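Local coordinates for oxidoreductase (Methanosarcina mazei, PDB 3KA7), which binds FAD and is probably a flavin-dependent oxidoreductase of the amine oxidoreductase family, at residues K2-A8 / H24-E30; G11-S15 / V412-V416; T383-N387 / D399-G403. The contacts are given in a common frame with arbitrary orientation. Numbering follows the deposited sequence.

All three contacts belong to the cradle that holds FAD. Contact 1 pairs the first two strands of the Rossmann-type unit, and contact 2 packs the helix between those strands against the last helix of the chain. Their centres are about 13 Å apart, and Val5 CG1 lies 3.5 Å from Gly12 CA. Contact 3 lies next to contact 2, with centres about 11 Å apart and Val412 CG2 3.7 Å from Asp399 N. Contacts 1 and 3 do not touch, their nearest atoms being about 10 Å apart, but FAD spans them: Glu30 holds the adenosine ribose, Gly11 of contact 2 the phosphate oxygen O1P, and Asp399 its non-bridging partner O2P and the ribityl chain.

Contact 1 (K2-A8 / H24-E30); sequences KTVVIGA and HEVEVFE. With FAD (flavin-adenine dinucleotide), chain B.
Val5 and Val28 form the apolar centre of this strand pair of a Rossmann-type beta-alpha-beta unit, in which strands 2-6 and 25-29 run parallel, their axes 4.7 Å apart at closest and crossing at -20°. Both valines are t, with Val5 CB 4.1 Å from Val28 CG2; on their face Thr3, Val26 and Val28 meet helix 10-21, where compact branched side chains suit the close packing. On the other face Phe29 (m) places CE2 4.2 Å from Val4 CG1. The register runs from Lys2-Glu25 to Ile6-Phe29. Main-chain hydrogen bonds include Thr3 N to Glu25 O (2.8 Å), Phe29 N to Val5 O (2.9 Å) and Gly7 N to Phe29 O (2.8 Å). Gly7 must be glycine: at phi 98°, psi 130° a CB would press on the preceding carbonyl and also clash with FAD O4B. Glu30, the acidic residue following Phe29, accepts FAD O2B on OE2 (a very short 2.5 Å) and FAD O3B on OE1 (2.7 Å), while Ala8 N donates to Glu30 OE1 at 2.8 Å.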
loop_
_atom_site.group_PDB
_atom_site.type_symbol
_atom_site.label_atom_id
_atom_site.label_comp_id
_atom_site.label_asym_id
_atom_site.label_seq_id
_atom_site.Cartn_x
_atom_site.Cartn_y
_atom_site.Cartn_z
ATOM N N LYS A 2 20.484 2.574 22.439
ATOM C CA LYS A 2 19.942 1.242 22.326
ATOM C C LYS A 2 18.503 1.410 21.848
ATOM O O LYS A 2 17.708 2.112 22.482
ATOM C CB LYS A 2 19.990 0.527 23.673
ATOM C CG LYS A 2 19.716 -0.957 23.583
ATOM C CD LYS A 2 19.739 -1.634 24.955
ATOM C CE LYS A 2 21.150 -1.671 25.532
ATOM N NZ LYS A 2 21.167 -2.165 26.950
ATOM N N THR A 3 18.186 0.808 20.711
ATOM C CA THR A 3 16.858 0.967 20.120
ATOM C C THR A 3 16.235 -0.399 19.828
ATOM O O THR A 3 16.931 -1.381 19.558
ATOM C CB THR A 3 16.900 1.788 18.809
ATOM O OG1 THR A 3 17.401 0.969 17.752
ATOM C CG2 THR A 3 17.785 3.028 18.942
ATOM N N VAL A 4 14.914 -0.467 19.923
ATOM C CA VAL A 4 14.211 -1.691 19.602
ATOM C C VAL A 4 13.082 -1.353 18.639
ATOM O O VAL A 4 12.468 -0.280 18.739
ATOM C CB VAL A 4 13.654 -2.395 20.861
ATOM C CG1 VAL A 4 14.818 -2.820 21.792
ATOM C CG2 VAL A 4 12.685 -1.497 21.586
ATOM N N VAL A 5 12.841 -2.264 17.709
ATOM C CA VAL A 5 11.768 -2.113 16.738
ATOM C C VAL A 5 10.794 -3.245 16.973
ATOM O O VAL A 5 11.190 -4.416 17.050
ATOM C CB VAL A 5 12.310 -2.197 15.301
ATOM C CG1 VAL A 5 11.167 -2.088 14.294
ATOM C CG2 VAL A 5 13.336 -1.086 15.063
ATOM N N ILE A 6 9.513 -2.905 17.098
ATOM C CA ILE A 6 8.482 -3.920 17.306
ATOM C C ILE A 6 7.840 -4.231 15.958
ATOM O O ILE A 6 7.143 -3.391 15.413
ATOM C CB ILE A 6 7.403 -3.425 18.289
ATOM C CG1 ILE A 6 8.050 -2.944 19.602
ATOM C CG2 ILE A 6 6.386 -4.536 18.554
ATOM C CD1 ILE A 6 7.091 -2.233 20.537
ATOM N N GLY A 7 8.099 -5.422 15.419
ATOM C CA GLY A 7 7.520 -5.854 14.144
ATOM C C GLY A 7 8.486 -5.638 12.993
ATOM O O GLY A 7 9.044 -4.537 12.843
ATOM N N ALA A 8 8.677 -6.682 12.193
ATOM C CA ALA A 8 9.558 -6.636 11.029
ATOM C C ALA A 8 8.787 -6.413 9.740
ATOM O O ALA A 8 9.094 -7.026 8.732
ATOM C CB ALA A 8 10.406 -7.912 10.934
ATOM N N HIS A 24 23.379 3.231 15.819
ATOM C CA HIS A 24 22.642 2.767 16.997
ATOM C C HIS A 24 22.581 1.242 17.117
ATOM O O HIS A 24 22.637 0.530 16.111
ATOM C CB HIS A 24 21.244 3.394 17.008
ATOM C CG HIS A 24 21.276 4.886 16.943
ATOM N ND1 HIS A 24 21.871 5.658 17.922
ATOM C CD2 HIS A 24 20.830 5.747 15.999
ATOM C CE1 HIS A 24 21.774 6.933 17.586
ATOM N NE2 HIS A 24 21.152 7.012 16.422
ATOM N N GLU A 25 22.499 0.740 18.351
ATOM C CA GLU A 25 22.306 -0.688 18.552
ATOM C C GLU A 25 20.833 -0.929 18.302
ATOM O O GLU A 25 20.003 -0.284 18.930
ATOM C CB GLU A 25 22.619 -1.103 19.990
ATOM C CG GLU A 25 24.084 -1.024 20.408
ATOM C CD GLU A 25 24.327 -1.691 21.758
ATOM O OE1 GLU A 25 23.434 -2.438 22.234
ATOM O OE2 GLU A 25 25.416 -1.480 22.339
ATOM N N VAL A 26 20.517 -1.839 17.395
ATOM C CA VAL A 26 19.120 -2.116 17.049
ATOM C C VAL A 26 18.783 -3.600 17.120
ATOM O O VAL A 26 19.507 -4.447 16.576
ATOM C CB VAL A 26 18.758 -1.582 15.633
ATOM C CG1 VAL A 26 19.086 -0.111 15.503
ATOM C CG2 VAL A 26 19.462 -2.375 14.551
ATOM N N GLU A 27 17.676 -3.916 17.788
ATOM C CA GLU A 27 17.129 -5.269 17.760
ATOM C C GLU A 27 15.675 -5.189 17.326
ATOM O O GLU A 27 14.925 -4.360 17.848
ATOM C CB GLU A 27 17.217 -5.922 19.132
ATOM C CG GLU A 27 18.642 -6.043 19.635
ATOM C CD GLU A 27 18.739 -6.916 20.856
ATOM O OE1 GLU A 27 18.184 -8.038 20.827
ATOM O OE2 GLU A 27 19.373 -6.479 21.839
ATOM N N VAL A 28 15.307 -6.038 16.371
ATOM C CA VAL A 28 13.937 -6.089 15.848
ATOM C C VAL A 28 13.268 -7.347 16.359
ATOM O O VAL A 28 13.853 -8.412 16.278
ATOM C CB VAL A 28 13.940 -6.160 14.316
ATOM C CG1 VAL A 28 12.511 -6.040 13.775
ATOM C CG2 VAL A 28 14.843 -5.046 13.741
ATOM N N PHE A 29 12.041 -7.226 16.871
ATOM C CA PHE A 29 11.299 -8.386 17.349
ATOM C C PHE A 29 10.055 -8.613 16.495
ATOM O O PHE A 29 9.182 -7.753 16.428
ATOM C CB PHE A 29 10.927 -8.210 18.821
ATOM C CG PHE A 29 12.127 -8.088 19.728
ATOM C CD1 PHE A 29 12.594 -9.185 20.437
ATOM C CD2 PHE A 29 12.797 -6.886 19.843
ATOM C CE1 PHE A 29 13.711 -9.074 21.263
ATOM C CE2 PHE A 29 13.918 -6.767 20.673
ATOM C CZ PHE A 29 14.369 -7.867 21.373
ATOM N N GLU A 30 10.005 -9.760 15.832
ATOM C CA GLU A 30 8.892 -10.109 14.947
ATOM C C GLU A 30 8.193 -11.377 15.446
ATOM O O GLU A 30 8.848 -12.394 15.739
ATOM C CB GLU A 30 9.404 -10.326 13.518
ATOM C CG GLU A 30 8.430 -11.079 12.611
ATOM C CD GLU A 30 7.142 -10.303 12.398
ATOM O OE1 GLU A 30 7.237 -9.072 12.220
ATOM O OE2 GLU A 30 6.049 -10.912 12.438
HETATM P PA FAD B . 3.191 -4.583 8.533
HETATM O O1A FAD B . 1.844 -4.284 9.136
HETATM O O2A FAD B . 3.191 -5.278 7.191
HETATM O O5B FAD B . 4.047 -5.462 9.567
HETATM C C5B FAD B . 3.751 -5.407 10.957
HETATM C C4B FAD B . 4.573 -6.548 11.564
HETATM O O4B FAD B . 4.464 -6.568 12.974
HETATM C C3B FAD B . 4.085 -7.905 11.049
HETATM O O3B FAD B . 5.161 -8.630 10.473
HETATM C C2B FAD B . 3.547 -8.598 12.302
HETATM O O2B FAD B . 3.726 -10.002 12.282
HETATM C C1B FAD B . 4.335 -7.917 13.415
HETATM N N9A FAD B . 3.668 -7.888 14.723
HETATM C C8A FAD B . 2.349 -7.622 15.030
HETATM N N7A FAD B . 2.219 -7.645 16.388
HETATM C C5A FAD B . 3.440 -7.920 16.922
HETATM C C6A FAD B . 3.884 -8.086 18.225
HETATM N N6A FAD B . 3.064 -7.849 19.245
HETATM N N1A FAD B . 5.215 -8.370 18.451
HETATM C C2A FAD B . 6.104 -8.503 17.404
HETATM N N3A FAD B . 5.662 -8.345 16.107
HETATM C C4A FAD B . 4.351 -8.065 15.889
HETATM N N1 FAD B . 1.618 -1.466 -1.097
HETATM C C2 FAD B . 2.342 -1.036 -2.195
HETATM O O2 FAD B . 3.182 -0.136 -2.064
HETATM N N3 FAD B . 2.096 -1.604 -3.435
HETATM C C4 FAD B . 1.136 -2.590 -3.586
HETATM O O4 FAD B . 0.912 -3.099 -4.684
HETATM C C4X FAD B . 0.405 -3.018 -2.487
HETATM N N5 FAD B . -0.573 -3.992 -2.635
HETATM C C5X FAD B . -1.282 -4.418 -1.524
HETATM C C6 FAD B . -2.256 -5.408 -1.652
HETATM C C7 FAD B . -2.956 -5.853 -0.537
HETATM C C7M FAD B . -4.006 -6.922 -0.707
HETATM C C8 FAD B . -2.678 -5.294 0.703
HETATM C C8M FAD B . -3.418 -5.740 1.931
HETATM C C9 FAD B . -1.715 -4.297 0.835
HETATM C C9A FAD B . -1.007 -3.861 -0.281
HETATM N N10 FAD B . -0.046 -2.867 -0.152
HETATM C C10 FAD B . 0.663 -2.451 -1.245
HETATM C "C1'" FAD B . 0.201 -2.186 1.154
HETATM C "C2'" FAD B . 1.445 -2.802 1.805
HETATM O "O2'" FAD B . 1.369 -4.222 1.724
HETATM C "C3'" FAD B . 1.519 -2.348 3.261
HETATM O "O3'" FAD B . 1.290 -0.946 3.325
HETATM C "C4'" FAD B . 2.840 -2.633 3.971
HETATM O "O4'" FAD B . 3.272 -3.964 3.781
HETATM C "C5'" FAD B . 2.589 -2.422 5.460
HETATM O "O5'" FAD B . 3.844 -2.380 6.093
HETATM P P FAD B . 3.960 -1.922 7.609
HETATM O O1P FAD B . 5.250 -1.160 7.788
HETATM O O2P FAD B . 2.717 -1.197 8.085
HETATM O O3P FAD B . 4.118 -3.266 8.480
#

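Contact 2 (G11-S15 / V412-V416); sequences GGLLS and VALGV
Here the first helix of the Rossmann-type FAD-binding fold, 10-21, packs on the C-terminal helix 408-421. The short helical segments have axes 9.7 Å apart at closest and cross at -41°, with CA pairs Gly11-Val412 (6.2 Å) and Ser15-Val416 (6.3 Å) one turn apart. Leu14, in its mt rotamer (chi1 -67°, chi2 173°), extends across the second helix: CD1 lies 4.4 Å from Ala413 CB and 4.5 Å from Val412 CG1, while CB is 4.1 Å from Val416 CG1. Both valines are t and point toward helix 10-21, their branched ends filling the gap beside Gly11. Val412 CG1 lies 3.8 Å from Gly11 CA, where there is no side chain, and the Gly11 amide also hydrogen-bonds an FAD phosphate. Leu65 and Phe68 of helix 64-71 cover Leu14 further. No hydrogen bond crosses the interface. Ser15 (m) suits this apolar place because its hydroxyl turns back into its own helix: OG donates to Gly11 O at 2.9 Å and lies 3.5 Å from Val416 CG1.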
loop_
_atom_site.group_PDB
_atom_site.type_symbol
_atom_site.label_atom_id
_atom_site.label_comp_id
_atom_site.label_asym_id
_atom_site.label_seq_id
_atom_site.Cartn_x
_atom_site.Cartn_y
_atom_site.Cartn_z
ATOM N N GLY A 11 7.983 -0.970 7.319
ATOM C CA GLY A 11 8.306 0.189 8.154
ATOM C C GLY A 11 9.380 -0.092 9.200
ATOM O O GLY A 11 10.311 0.700 9.381
ATOM N N GLY A 12 9.245 -1.213 9.906
ATOM C CA GLY A 12 10.191 -1.575 10.949
ATOM C C GLY A 12 11.577 -1.858 10.406
ATOM O O GLY A 12 12.586 -1.462 11.013
ATOM N N LEU A 13 11.628 -2.533 9.258
ATOM C CA LEU A 13 12.910 -2.859 8.617
ATOM C C LEU A 13 13.594 -1.627 8.023
ATOM O O LEU A 13 14.814 -1.477 8.141
ATOM C CB LEU A 13 12.730 -3.932 7.554
ATOM C CG LEU A 13 12.284 -5.299 8.087
ATOM C CD1 LEU A 13 11.984 -6.248 6.932
ATOM C CD2 LEU A 13 13.324 -5.894 9.018
ATOM N N LEU A 14 12.821 -0.745 7.388
ATOM C CA LEU A 14 13.364 0.562 6.988
ATOM C C LEU A 14 13.971 1.309 8.171
ATOM O O LEU A 14 15.076 1.865 8.078
ATOM C CB LEU A 14 12.279 1.430 6.346
ATOM C CG LEU A 14 11.750 0.951 4.991
ATOM C CD1 LEU A 14 10.575 1.838 4.589
ATOM C CD2 LEU A 14 12.843 1.009 3.930
ATOM N N SER A 15 13.239 1.339 9.280
ATOM C CA SER A 15 13.719 1.978 10.506
ATOM C C SER A 15 14.992 1.333 11.021
ATOM O O SER A 15 15.966 2.022 11.355
ATOM C CB SER A 15 12.647 1.897 11.584
ATOM O OG SER A 15 11.516 2.651 11.198
ATOM N N VAL A 412 4.511 4.852 3.554
ATOM C CA VAL A 412 5.205 4.225 4.669
ATOM C C VAL A 412 6.622 4.784 4.756
ATOM O O VAL A 412 7.080 5.178 5.830
ATOM C CB VAL A 412 5.271 2.694 4.514
ATOM C CG1 VAL A 412 6.213 2.094 5.570
ATOM C CG2 VAL A 412 3.880 2.100 4.628
ATOM N N ALA A 413 7.304 4.850 3.613
ATOM C CA ALA A 413 8.677 5.383 3.577
ATOM C C ALA A 413 8.751 6.838 4.074
ATOM O O ALA A 413 9.612 7.182 4.892
ATOM C CB ALA A 413 9.242 5.261 2.166
ATOM N N LEU A 414 7.846 7.686 3.584
ATOM C CA LEU A 414 7.814 9.092 4.004
ATOM C C LEU A 414 7.674 9.205 5.511
ATOM O O LEU A 414 8.349 10.010 6.146
ATOM C CB LEU A 414 6.683 9.846 3.301
ATOM C CG LEU A 414 6.902 10.106 1.812
ATOM C CD1 LEU A 414 5.611 10.573 1.131
ATOM C CD2 LEU A 414 8.025 11.118 1.605
ATOM N N GLY A 415 6.798 8.388 6.086
ATOM C CA GLY A 415 6.626 8.372 7.541
ATOM C C GLY A 415 7.895 7.978 8.288
ATOM O O GLY A 415 8.259 8.615 9.274
ATOM N N VAL A 416 8.576 6.930 7.834
ATOM C CA VAL A 416 9.810 6.508 8.492
ATOM C C VAL A 416 10.837 7.638 8.405
ATOM O O VAL A 416 11.502 7.948 9.387
ATOM C CB VAL A 416 10.394 5.207 7.879
ATOM C CG1 VAL A 416 11.749 4.878 8.496
ATOM C CG2 VAL A 416 9.423 4.040 8.072
#

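Contact 3 (T383-N387 / D399-G403); sequences TDPGN and DGAKG. With FAD (flavin-adenine dinucleotide), chain B.
A salt bridge between two irregular loops makes this contact, beside strand 394-396, the edge strand of the parallel Rossmann-type sheet. It ties the loop carrying the FAD-binding Asp399, which leads into helix 408-421, to the loop before that strand. Asp384 (m) points toward 399-403 and Asp384 CA lies 5.4 Å from Ala401 CA. Its carboxylate suits the place by meeting two donors of one residue: OD1 accepts Lys402 N (2.8 Å, 166°) and Lys402 NZ (2.8 Å), with a weak bond from NZ to Asp384 OD2 at 2.9 Å. Lys402 can do this because its long side chain folds back (chi1 to chi4 m, t, m, m), so that NZ also donates to Asp399 O at 3.0 Å; Ala379 O is a further acceptor. One water donates to Pro385 O (2.7 Å) and Lys402 O (2.6 Å). Asp399 turns away from Asp384 to the cofactor, its carboxylate also in a salt bridge with Arg38. Asp399 N donates to FAD O2P at 2.9 Å, and FAD O3' donates to Asp399 OD2 at 2.7 Å.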
loop_
_atom_site.group_PDB
_atom_site.type_symbol
_atom_site.label_atom_id
_atom_site.label_comp_id
_atom_site.label_asym_id
_atom_site.label_seq_id
_atom_site.Cartn_x
_atom_site.Cartn_y
_atom_site.Cartn_z
ATOM N N THR A 383 -6.150 9.881 5.800
ATOM C CA THR A 383 -6.555 10.021 7.211
ATOM C C THR A 383 -5.412 9.791 8.218
ATOM O O THR A 383 -5.596 9.930 9.434
ATOM C CB THR A 383 -7.715 9.063 7.581
ATOM O OG1 THR A 383 -7.220 7.721 7.711
ATOM C CG2 THR A 383 -8.825 9.101 6.536
ATOM N N ASP A 384 -4.229 9.445 7.735
ATOM C CA ASP A 384 -3.152 9.098 8.667
ATOM C C ASP A 384 -2.877 10.166 9.706
ATOM O O ASP A 384 -2.866 11.363 9.389
ATOM C CB ASP A 384 -1.861 8.761 7.929
ATOM C CG ASP A 384 -2.017 7.553 7.058
ATOM O OD1 ASP A 384 -1.404 6.505 7.371
ATOM O OD2 ASP A 384 -2.788 7.656 6.082
ATOM N N PRO A 385 -2.633 9.728 10.945
ATOM C CA PRO A 385 -2.198 10.599 12.008
ATOM C C PRO A 385 -0.683 10.682 11.910
ATOM O O PRO A 385 -0.086 10.047 11.039
ATOM C CB PRO A 385 -2.581 9.805 13.253
ATOM C CG PRO A 385 -2.315 8.406 12.843
ATOM C CD PRO A 385 -2.694 8.325 11.392
ATOM N N GLY A 386 -0.058 11.463 12.776
ATOM C CA GLY A 386 1.393 11.523 12.793
ATOM C C GLY A 386 2.021 10.268 13.364
ATOM O O GLY A 386 1.340 9.264 13.606
ATOM N N ASN A 387 3.330 10.315 13.592
ATOM C CA ASN A 387 4.054 9.151 14.092
ATOM C C ASN A 387 4.358 9.231 15.574
ATOM O O ASN A 387 4.980 8.325 16.116
ATOM C CB ASN A 387 5.393 8.990 13.370
ATOM C CG ASN A 387 5.251 9.004 11.896
ATOM O OD1 ASN A 387 4.871 7.989 11.292
ATOM N ND2 ASN A 387 5.561 10.156 11.275
ATOM N N ASP A 399 1.948 1.524 7.727
ATOM C CA ASP A 399 0.842 2.096 6.972
ATOM C C ASP A 399 -0.327 2.582 7.839
ATOM O O ASP A 399 -1.379 2.960 7.317
ATOM C CB ASP A 399 0.423 1.203 5.783
ATOM C CG ASP A 399 -0.368 -0.039 6.198
ATOM O OD1 ASP A 399 -0.754 -0.180 7.386
ATOM O OD2 ASP A 399 -0.595 -0.885 5.314
ATOM N N GLY A 400 -0.122 2.589 9.151
ATOM C CA GLY A 400 -1.043 3.259 10.077
ATOM C C GLY A 400 -0.542 4.642 10.439
ATOM O O GLY A 400 -1.184 5.375 11.201
ATOM N N ALA A 401 0.617 4.995 9.886
ATOM C CA ALA A 401 1.207 6.319 10.099
ATOM C C ALA A 401 1.994 6.748 8.866
ATOM O O ALA A 401 3.199 7.001 8.950
ATOM C CB ALA A 401 2.110 6.307 11.314
ATOM N N LYS A 402 1.315 6.832 7.731
ATOM C CA LYS A 402 1.968 7.185 6.454
ATOM C C LYS A 402 2.167 8.685 6.325
ATOM O O LYS A 402 1.355 9.473 6.833
ATOM C CB LYS A 402 1.128 6.705 5.273
ATOM C CG LYS A 402 0.864 5.203 5.277
ATOM C CD LYS A 402 0.134 4.735 4.017
ATOM C CE LYS A 402 -1.300 5.271 3.963
ATOM N NZ LYS A 402 -2.098 4.928 5.211
ATOM N N GLY A 403 3.240 9.076 5.634
ATOM C CA GLY A 403 3.415 10.471 5.224
ATOM C C GLY A 403 2.315 10.889 4.273
ATOM O O GLY A 403 1.906 10.125 3.397
HETATM P PA FAD B . 3.191 -4.583 8.533
HETATM O O1A FAD B . 1.844 -4.284 9.136
HETATM O O2A FAD B . 3.191 -5.278 7.191
HETATM O O5B FAD B . 4.047 -5.462 9.567
HETATM C C5B FAD B . 3.751 -5.407 10.957
HETATM C C4B FAD B . 4.573 -6.548 11.564
HETATM O O4B FAD B . 4.464 -6.568 12.974
HETATM C C3B FAD B . 4.085 -7.905 11.049
HETATM O O3B FAD B . 5.161 -8.630 10.473
HETATM C C2B FAD B . 3.547 -8.598 12.302
HETATM O O2B FAD B . 3.726 -10.002 12.282
HETATM C C1B FAD B . 4.335 -7.917 13.415
HETATM N N9A FAD B . 3.668 -7.888 14.723
HETATM C C8A FAD B . 2.349 -7.622 15.030
HETATM N N7A FAD B . 2.219 -7.645 16.388
HETATM C C5A FAD B . 3.440 -7.920 16.922
HETATM C C6A FAD B . 3.884 -8.086 18.225
HETATM N N6A FAD B . 3.064 -7.849 19.245
HETATM N N1A FAD B . 5.215 -8.370 18.451
HETATM C C2A FAD B . 6.104 -8.503 17.404
HETATM N N3A FAD B . 5.662 -8.345 16.107
HETATM C C4A FAD B . 4.351 -8.065 15.889
HETATM N N1 FAD B . 1.618 -1.466 -1.097
HETATM C C2 FAD B . 2.342 -1.036 -2.195
HETATM O O2 FAD B . 3.182 -0.136 -2.064
HETATM N N3 FAD B . 2.096 -1.604 -3.435
HETATM C C4 FAD B . 1.136 -2.590 -3.586
HETATM O O4 FAD B . 0.912 -3.099 -4.684
HETATM C C4X FAD B . 0.405 -3.018 -2.487
HETATM N N5 FAD B . -0.573 -3.992 -2.635
HETATM C C5X FAD B . -1.282 -4.418 -1.524
HETATM C C6 FAD B . -2.256 -5.408 -1.652
HETATM C C7 FAD B . -2.956 -5.853 -0.537
HETATM C C7M FAD B . -4.006 -6.922 -0.707
HETATM C C8 FAD B . -2.678 -5.294 0.703
HETATM C C8M FAD B . -3.418 -5.740 1.931
HETATM C C9 FAD B . -1.715 -4.297 0.835
HETATM C C9A FAD B . -1.007 -3.861 -0.281
HETATM N N10 FAD B . -0.046 -2.867 -0.152
HETATM C C10 FAD B . 0.663 -2.451 -1.245
HETATM C "C1'" FAD B . 0.201 -2.186 1.154
HETATM C "C2'" FAD B . 1.445 -2.802 1.805
HETATM O "O2'" FAD B . 1.369 -4.222 1.724
HETATM C "C3'" FAD B . 1.519 -2.348 3.261
HETATM O "O3'" FAD B . 1.290 -0.946 3.325
HETATM C "C4'" FAD B . 2.840 -2.633 3.971
HETATM O "O4'" FAD B . 3.272 -3.964 3.781
HETATM C "C5'" FAD B . 2.589 -2.422 5.460
HETATM O "O5'" FAD B . 3.844 -2.380 6.093
HETATM P P FAD B . 3.960 -1.922 7.609
HETATM O O1P FAD B . 5.250 -1.160 7.788
HETATM O O2P FAD B . 2.717 -1.197 8.085
HETATM O O3P FAD B . 4.118 -3.266 8.480
HETATM O O HOH W 1 1.549 10.887 9.028
#